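Long-range contacts in enoyl-CoA hydratase (Mycobacterium avium, PDB 3OC7), which probably catalyses the reversible addition of water to the double bond of enoyl-CoA thioesters in fatty acid metabolism, as a member of the crotonase family: residues Asp6-Asp10 against Ala38-Leu43; Asn31-Ser36 against Thr67-Asp73; Leu100-Val105 against Gly125-Cys130. All blocks are in the same frame, centred on the assembly; numbering follows the deposited sequence.

In the fold
From the N terminus, the chain enters edge strand 9-12, turns back along strand 21-26 and reaches helix 37-52, where contact 1 closes the loop from 6-10 to 38-43. Contact 2 crosses it, because 31-36 lies between the two segments of contact 1 while its partner, 67-73, comes later, after strand 58-63. Contact 3 follows in series and joins helix 86-106 to helix 123-129, with strands 111-115 and 118-120 lying between them in the chain. The three touch one another. Leu39 meets Ala34, Leu43 meets Leu100, and Phe68 packs on Val127. Together they tie the edge of the larger sheet, the smaller parallel sheet and the central helices of the crotonase fold.

Contact 1: Asp6-Asp10 against Ala38-Leu43; sequences DALVD and ALVSQL
Segment 6-10 runs from an extended loop into strand 9-12, and segment 38-43 is regular helix from the first turns of helix 37-52. The peptide bond before Leu8 is cis, and Leu8 itself turns at phi/psi -95/-9 before Val9 becomes extended. Within 6-10, Asp6 N donates to Asp10 OD1 at 3.0 Å. The nearest CA pairs are Leu8 with Leu39 at 5.7 Å and Val9 with Gln42 at 6.2 Å. The polar part centres on Gln42, with chi1 m and chi2 t. Gln42 OE1 accepts hydrogen bonds from Leu8 N at 2.9 Å and, weakly, from Val9 N at 3.3 Å. Water 1 accepts from Gln42 NE2 at 3.3 Å and donates weakly to Ala7 O at 3.4 Å. Contact 1 joins strand 9-12, outermost in this chain's six-stranded sheet of the crotonase fold, to helix 37-52. The apolar part uses Leu8 (m,t) and Val9 (t). Leu8 CD1 lies 4.0 Å from Ala38 CB and 4.2 Å from Leu39 CB. Val9 CG2 approaches Leu39 CG at 4.2 Å, and Val9 CG1 approaches Leu43 CD2 at 3.9 Å. Leu39 and Leu43 also touch Leu26 of strand 21-26.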
loop_
_atom_site.group_PDB
_atom_site.type_symbol
_atom_site.label_atom_id
_atom_site.label_comp_id
_atom_site.label_asym_id
_atom_site.label_seq_id
_atom_site.Cartn_x
_atom_site.Cartn_y
_atom_site.Cartn_z
ATOM N N ASP A 6 24.112 -30.030 -9.878
ATOM C CA ASP A 6 23.965 -29.824 -11.327
ATOM C C ASP A 6 24.064 -28.348 -11.747
ATOM O O ASP A 6 23.864 -27.445 -10.926
ATOM C CB ASP A 6 22.617 -30.392 -11.804
ATOM C CG ASP A 6 22.553 -31.910 -11.731
ATOM O OD1 ASP A 6 23.587 -32.581 -11.963
ATOM O OD2 ASP A 6 21.456 -32.437 -11.446
ATOM N N ALA A 7 24.364 -28.121 -13.029
ATOM C CA ALA A 7 24.290 -26.784 -13.653
ATOM C C ALA A 7 23.307 -26.867 -14.829
ATOM O O ALA A 7 23.237 -27.925 -15.476
ATOM C CB ALA A 7 25.668 -26.355 -14.125
ATOM N N LEU A 8 22.554 -25.804 -15.153
ATOM C CA LEU A 8 22.639 -24.438 -14.590
ATOM C C LEU A 8 21.662 -24.180 -13.422
ATOM O O LEU A 8 21.745 -23.133 -12.764
ATOM C CB LEU A 8 22.417 -23.399 -15.709
ATOM C CG LEU A 8 23.312 -23.418 -16.959
ATOM C CD1 LEU A 8 22.801 -22.436 -17.990
ATOM C CD2 LEU A 8 24.766 -23.082 -16.608
ATOM N N VAL A 9 20.747 -25.124 -13.194
ATOM C CA VAL A 9 19.831 -25.152 -12.038
ATOM C C VAL A 9 19.919 -26.545 -11.391
ATOM O O VAL A 9 19.777 -27.574 -12.093
ATOM C CB VAL A 9 18.338 -24.866 -12.450
ATOM C CG1 VAL A 9 17.412 -24.857 -11.228
ATOM C CG2 VAL A 9 18.210 -23.554 -13.223
ATOM N N ASP A 10 20.167 -26.593 -10.079
ATOM C CA ASP A 10 20.156 -27.877 -9.333
ATOM C C ASP A 10 18.815 -28.125 -8.626
ATOM O O ASP A 10 18.226 -27.192 -8.080
ATOM C CB ASP A 10 21.310 -27.951 -8.312
ATOM C CG ASP A 10 21.305 -29.262 -7.508
ATOM O OD1 ASP A 10 21.744 -30.310 -8.041
ATOM O OD2 ASP A 10 20.854 -29.259 -6.345
ATOM N N ALA A 38 18.794 -21.262 -21.605
ATOM C CA ALA A 38 18.954 -22.546 -20.923
ATOM C C ALA A 38 18.591 -22.482 -19.433
ATOM O O ALA A 38 17.896 -23.370 -18.923
ATOM C CB ALA A 38 20.388 -23.087 -21.105
ATOM N N LEU A 39 19.070 -21.454 -18.729
ATOM C CA LEU A 39 18.724 -21.309 -17.297
ATOM C C LEU A 39 17.204 -21.143 -17.092
ATOM O O LEU A 39 16.613 -21.767 -16.191
ATOM C CB LEU A 39 19.502 -20.162 -16.628
ATOM C CG LEU A 39 19.326 -19.988 -15.110
ATOM C CD1 LEU A 39 20.643 -19.605 -14.418
ATOM C CD2 LEU A 39 18.226 -18.988 -14.777
ATOM N N VAL A 40 16.575 -20.321 -17.931
ATOM C CA VAL A 40 15.113 -20.113 -17.891
ATOM C C VAL A 40 14.306 -21.404 -18.146
ATOM O O VAL A 40 13.392 -21.725 -17.379
ATOM C CB VAL A 40 14.684 -18.942 -18.834
ATOM C CG1 VAL A 40 13.166 -18.852 -18.947
ATOM C CG2 VAL A 40 15.215 -17.609 -18.310
ATOM N N SER A 41 14.659 -22.175 -19.179
ATOM C CA SER A 41 14.018 -23.488 -19.437
ATOM C C SER A 41 14.155 -24.467 -18.259
ATOM O O SER A 41 13.185 -25.161 -17.893
ATOM C CB SER A 41 14.555 -24.149 -20.731
ATOM O OG SER A 41 14.194 -23.403 -21.880
ATOM N N GLN A 42 15.357 -24.516 -17.670
ATOM C CA GLN A 42 15.602 -25.387 -16.516
ATOM C C GLN A 42 14.823 -24.995 -15.244
ATOM O O GLN A 42 14.433 -25.879 -14.469
ATOM C CB GLN A 42 17.112 -25.559 -16.237
ATOM C CG GLN A 42 17.840 -26.375 -17.358
ATOM C CD GLN A 42 19.366 -26.376 -17.250
ATOM O OE1 GLN A 42 19.927 -26.386 -16.154
ATOM N NE2 GLN A 42 20.042 -26.404 -18.402
ATOM N N LEU A 43 14.584 -23.689 -15.040
ATOM C CA LEU A 43 13.692 -23.243 -13.945
ATOM C C LEU A 43 12.216 -23.648 -14.145
ATOM O O LEU A 43 11.550 -24.099 -13.188
ATOM C CB LEU A 43 13.773 -21.727 -13.720
ATOM C CG LEU A 43 14.724 -21.081 -12.719
ATOM C CD1 LEU A 43 14.184 -19.687 -12.342
ATOM C CD2 LEU A 43 14.879 -21.904 -11.448
HETATM O O HOH W 1 23.215 -27.165 -18.799
#

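Contact 2: Asn31-Ser36 against Thr67-Asp73; sequences NRNALS and TFCAGAD
In the crotonase fold, the chain leaving strand 67-69 probably supplies an oxyanion-hole amide, as in relatives; here it packs against the loop before helix 37-52. Arg32 and Asn33 lie in the left-handed helical region (56/43 and 60/40), and Leu35 centres an inverse gamma turn. The chain turns a corner at Phe68. Gly71 takes phi/psi 114/-150, where a CB would jam against the preceding carbonyl O. CA pairs are Arg32-Thr67 5.9 Å, Asn33-Cys69 5.1 Å, Ala34-Asp73 5.3 Å and Leu35-Ala72 4.9 Å. Leu35 N donates to Gly71 O at 2.9 Å. Asn33 ND2 (chi1 m) donates a hydrogen bond to Thr67 O at 3.0 Å; Asn33 OD1 accepts one from Ser28 N. Arg32 (m,t,p) reaches Thr67 OG1 with NH2 at 2.9 Å and NE at 3.1 Å, both weak. Water 2 donates to Arg32 O at 2.5 Å and accepts from Ala70 N at 2.8 Å. Leu35 CG meets Cys69 SG at 3.8 Å. Ser36 OG caps Leu39 N of helix 37-52, while Phe68 and Cys69 make backbone hydrogen bonds to His118 and Arg120 of strand 118-120.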
loop_
_atom_site.group_PDB
_atom_site.type_symbol
_atom_site.label_atom_id
_atom_site.label_comp_id
_atom_site.label_asym_id
_atom_site.label_seq_id
_atom_site.Cartn_x
_atom_site.Cartn_y
_atom_site.Cartn_z
ATOM N N ASN A 31 28.517 -16.420 -15.704
ATOM C CA ASN A 31 27.877 -15.133 -16.001
ATOM C C ASN A 31 27.074 -14.522 -14.834
ATOM O O ASN A 31 26.115 -13.776 -15.055
ATOM C CB ASN A 31 27.032 -15.216 -17.292
ATOM C CG ASN A 31 25.944 -16.282 -17.229
ATOM O OD1 ASN A 31 25.367 -16.663 -18.261
ATOM N ND2 ASN A 31 25.644 -16.760 -16.025
ATOM N N ARG A 32 27.484 -14.832 -13.602
ATOM C CA ARG A 32 26.829 -14.309 -12.388
ATOM C C ARG A 32 25.324 -14.619 -12.309
ATOM O O ARG A 32 24.519 -13.754 -11.930
ATOM C CB ARG A 32 27.087 -12.789 -12.224
ATOM C CG ARG A 32 28.557 -12.413 -12.014
ATOM C CD ARG A 32 28.819 -10.895 -12.063
ATOM N NE ARG A 32 28.267 -10.183 -10.904
ATOM C CZ ARG A 32 27.437 -9.140 -10.974
ATOM N NH1 ARG A 32 27.069 -8.649 -12.153
ATOM N NH2 ARG A 32 26.994 -8.568 -9.859
ATOM N N ASN A 33 24.954 -15.853 -12.656
ATOM C CA ASN A 33 23.556 -16.310 -12.629
ATOM C C ASN A 33 22.613 -15.501 -13.544
ATOM O O ASN A 33 21.458 -15.210 -13.180
ATOM C CB ASN A 33 23.026 -16.385 -11.178
ATOM C CG ASN A 33 23.780 -17.411 -10.308
ATOM O OD1 ASN A 33 24.285 -18.426 -10.801
ATOM N ND2 ASN A 33 23.814 -17.167 -8.993
ATOM N N ALA A 34 23.103 -15.148 -14.733
ATOM C CA ALA A 34 22.296 -14.402 -15.715
ATOM C C ALA A 34 21.155 -15.236 -16.302
ATOM O O ALA A 34 21.228 -16.468 -16.352
ATOM C CB ALA A 34 23.190 -13.839 -16.844
ATOM N N LEU A 35 20.109 -14.544 -16.766
ATOM C CA LEU A 35 18.903 -15.191 -17.318
ATOM C C LEU A 35 19.022 -15.651 -18.785
ATOM O O LEU A 35 18.341 -15.122 -19.670
ATOM C CB LEU A 35 17.685 -14.279 -17.127
ATOM C CG LEU A 35 17.302 -13.942 -15.683
ATOM C CD1 LEU A 35 16.705 -12.538 -15.588
ATOM C CD2 LEU A 35 16.360 -14.982 -15.084
ATOM N N SER A 36 19.882 -16.638 -19.030
ATOM C CA SER A 36 20.046 -17.243 -20.361
ATOM C C SER A 36 18.841 -18.117 -20.737
ATOM O O SER A 36 18.061 -18.503 -19.856
ATOM C CB SER A 36 21.333 -18.081 -20.396
ATOM O OG SER A 36 21.263 -19.203 -19.530
ATOM N N THR A 67 26.492 -13.219 -6.288
ATOM C CA THR A 67 25.383 -12.533 -6.982
ATOM C C THR A 67 24.165 -13.482 -7.061
ATOM O O THR A 67 24.269 -14.627 -7.554
ATOM C CB THR A 67 25.825 -12.044 -8.413
ATOM O OG1 THR A 67 26.844 -11.047 -8.297
ATOM C CG2 THR A 67 24.648 -11.460 -9.236
ATOM N N PHE A 68 23.006 -13.013 -6.576
ATOM C CA PHE A 68 21.732 -13.759 -6.735
ATOM C C PHE A 68 21.361 -13.880 -8.220
ATOM O O PHE A 68 21.197 -15.012 -8.735
ATOM C CB PHE A 68 20.585 -13.113 -5.901
ATOM C CG PHE A 68 19.194 -13.712 -6.164
ATOM C CD1 PHE A 68 18.278 -13.039 -6.985
ATOM C CD2 PHE A 68 18.805 -14.935 -5.599
ATOM C CE1 PHE A 68 17.006 -13.562 -7.245
ATOM C CE2 PHE A 68 17.509 -15.472 -5.846
ATOM C CZ PHE A 68 16.616 -14.771 -6.687
ATOM N N CYS A 69 21.262 -12.725 -8.895
ATOM C CA CYS A 69 20.960 -12.612 -10.341
ATOM C C CYS A 69 21.146 -11.168 -10.812
ATOM O O CYS A 69 20.555 -10.253 -10.250
ATOM C CB CYS A 69 19.519 -13.076 -10.659
ATOM S SG CYS A 69 18.995 -12.949 -12.423
ATOM N N ALA A 70 21.941 -10.970 -11.870
ATOM C CA ALA A 70 22.237 -9.605 -12.339
ATOM C C ALA A 70 21.519 -9.202 -13.629
ATOM O O ALA A 70 21.812 -8.139 -14.202
ATOM C CB ALA A 70 23.731 -9.388 -12.476
ATOM N N GLY A 71 20.589 -10.041 -14.075
ATOM C CA GLY A 71 19.715 -9.694 -15.202
ATOM C C GLY A 71 19.924 -10.537 -16.443
ATOM O O GLY A 71 20.316 -11.703 -16.356
ATOM N N ALA A 72 19.660 -9.936 -17.603
ATOM C CA ALA A 72 19.739 -10.643 -18.885
ATOM C C ALA A 72 21.161 -11.004 -19.317
ATOM O O ALA A 72 22.123 -10.305 -18.987
ATOM C CB ALA A 72 19.042 -9.843 -19.982
ATOM N N ASP A 73 21.266 -12.107 -20.055
ATOM C CA ASP A 73 22.515 -12.566 -20.647
ATOM C C ASP A 73 22.788 -11.757 -21.915
ATOM O O ASP A 73 22.108 -11.930 -22.926
ATOM C CB ASP A 73 22.416 -14.064 -20.970
ATOM C CG ASP A 73 23.728 -14.661 -21.484
ATOM O OD1 ASP A 73 24.554 -13.938 -22.087
ATOM O OD2 ASP A 73 23.923 -15.883 -21.299
HETATM O O HOH W 2 23.741 -12.133 -13.713
#

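Contact 3: Leu100-Val105 against Gly125-Cys130; sequences LMRAIV and GLVGAC
Two helical segments run nearly parallel, 100-105 in helix 86-106 and 125-129 at the end of helix 123-129. Their short axes approach to 9.3 Å and cross at -18°. Met101 and Ala129 form the closest CA pair, at 5.6 Å. Cys130 leaves helical geometry at phi/psi -62/147. The interface is apolar packing. Leu100 (t,p) starts sideways but brings CD2 to 3.8 Å from CD2 of Leu126 (m,t). Ile104 (m,t) points toward the partner helix; its CD1 lies 4.2 Å from Leu126 CD2, and its CG2 lies 4.0 Å from Ala129 CB. Val105 (t) places CG2 4.2 Å from Ala129 CB, and Met101 CB is also 4.2 Å from that methyl. Ala129 is therefore met by three side chains. Met101 (m,t,m) carries SD to 3.5 Å from Gly125 O. A CB on Gly125 would clash with this sulfur, so the close fit depends on the missing side chain. The pair forms part of the helical packing in the crotonase core. Helix 212-245 lies against Met101 and Val105, helix 37-52 against Leu100 and Ile104, and strand 111-115 against Cys130, whose O accepts a hydrogen bond from Arg166 of a neighbouring subunit.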
loop_
_atom_site.group_PDB
_atom_site.type_symbol
_atom_site.label_atom_id
_atom_site.label_comp_id
_atom_site.label_asym_id
_atom_site.label_seq_id
_atom_site.Cartn_x
_atom_site.Cartn_y
_atom_site.Cartn_z
ATOM N N LEU A 100 8.151 -16.497 -17.169
ATOM C CA LEU A 100 8.815 -17.084 -16.005
ATOM C C LEU A 100 8.232 -16.556 -14.696
ATOM O O LEU A 100 7.936 -17.342 -13.785
ATOM C CB LEU A 100 10.348 -16.909 -16.074
ATOM C CG LEU A 100 11.157 -17.419 -14.865
ATOM C CD1 LEU A 100 10.969 -18.935 -14.656
ATOM C CD2 LEU A 100 12.635 -17.045 -15.062
ATOM N N MET A 101 8.080 -15.241 -14.601
ATOM C CA MET A 101 7.414 -14.648 -13.427
ATOM C C MET A 101 6.000 -15.192 -13.222
ATOM O O MET A 101 5.606 -15.548 -12.092
ATOM C CB MET A 101 7.395 -13.109 -13.526
ATOM C CG MET A 101 8.796 -12.427 -13.469
ATOM S SD MET A 101 8.686 -10.609 -13.332
ATOM C CE MET A 101 7.732 -10.221 -14.829
ATOM N N ARG A 102 5.241 -15.294 -14.309
ATOM C CA ARG A 102 3.865 -15.815 -14.264
ATOM C C ARG A 102 3.775 -17.295 -13.785
ATOM O O ARG A 102 2.841 -17.651 -13.044
ATOM C CB ARG A 102 3.128 -15.605 -15.611
ATOM C CG ARG A 102 1.608 -15.846 -15.522
ATOM C CD ARG A 102 0.785 -15.368 -16.738
ATOM N NE ARG A 102 -0.652 -15.450 -16.423
ATOM C CZ ARG A 102 -1.601 -14.649 -16.895
ATOM N NH1 ARG A 102 -1.318 -13.665 -17.755
ATOM N NH2 ARG A 102 -2.861 -14.848 -16.507
ATOM N N ALA A 103 4.744 -18.131 -14.181
ATOM C CA ALA A 103 4.815 -19.535 -13.722
ATOM C C ALA A 103 4.974 -19.629 -12.190
ATOM O O ALA A 103 4.326 -20.454 -11.529
ATOM C CB ALA A 103 5.941 -20.314 -14.432
ATOM N N ILE A 104 5.821 -18.757 -11.622
ATOM C CA ILE A 104 6.018 -18.701 -10.159
ATOM C C ILE A 104 4.695 -18.260 -9.479
ATOM O O ILE A 104 4.226 -18.892 -8.516
ATOM C CB ILE A 104 7.210 -17.747 -9.768
ATOM C CG1 ILE A 104 8.558 -18.305 -10.262
ATOM C CG2 ILE A 104 7.240 -17.479 -8.240
ATOM C CD1 ILE A 104 9.695 -17.311 -10.187
ATOM N N VAL A 105 4.078 -17.187 -9.987
ATOM C CA VAL A 105 2.829 -16.645 -9.416
ATOM C C VAL A 105 1.630 -17.637 -9.493
ATOM O O VAL A 105 0.813 -17.694 -8.540
ATOM C CB VAL A 105 2.488 -15.242 -10.023
ATOM C CG1 VAL A 105 1.181 -14.693 -9.458
ATOM C CG2 VAL A 105 3.590 -14.238 -9.728
ATOM N N GLY A 125 12.746 -8.925 -10.834
ATOM C CA GLY A 125 11.480 -9.572 -11.226
ATOM C C GLY A 125 11.273 -10.939 -10.580
ATOM O O GLY A 125 10.144 -11.264 -10.195
ATOM N N LEU A 126 12.352 -11.724 -10.443
ATOM C CA LEU A 126 12.310 -12.986 -9.667
ATOM C C LEU A 126 11.980 -12.757 -8.191
ATOM O O LEU A 126 11.091 -13.442 -7.635
ATOM C CB LEU A 126 13.630 -13.781 -9.779
ATOM C CG LEU A 126 14.033 -14.362 -11.132
ATOM C CD1 LEU A 126 15.276 -15.262 -10.986
ATOM C CD2 LEU A 126 12.889 -15.106 -11.794
ATOM N N VAL A 127 12.677 -11.795 -7.560
ATOM C CA VAL A 127 12.410 -11.446 -6.151
ATOM C C VAL A 127 10.932 -11.018 -5.970
ATOM O O VAL A 127 10.257 -11.463 -5.019
ATOM C CB VAL A 127 13.414 -10.336 -5.630
ATOM C CG1 VAL A 127 13.068 -9.894 -4.199
ATOM C CG2 VAL A 127 14.901 -10.812 -5.724
ATOM N N GLY A 128 10.446 -10.132 -6.847
ATOM C CA GLY A 128 9.034 -9.697 -6.805
ATOM C C GLY A 128 7.989 -10.800 -6.975
ATOM O O GLY A 128 6.948 -10.790 -6.281
ATOM N N ALA A 129 8.280 -11.792 -7.830
ATOM C CA ALA A 129 7.328 -12.900 -8.113
ATOM C C ALA A 129 7.160 -13.886 -6.947
ATOM O O ALA A 129 6.083 -14.485 -6.792
ATOM C CB ALA A 129 7.729 -13.660 -9.408
ATOM N N CYS A 130 8.220 -14.087 -6.150
ATOM C CA CYS A 130 8.144 -15.015 -4.988
ATOM C C CYS A 130 7.085 -14.547 -3.949
ATOM O O CYS A 130 6.881 -13.341 -3.747
ATOM C CB CYS A 130 9.534 -15.219 -4.360
ATOM S SG CYS A 130 10.728 -16.146 -5.417
#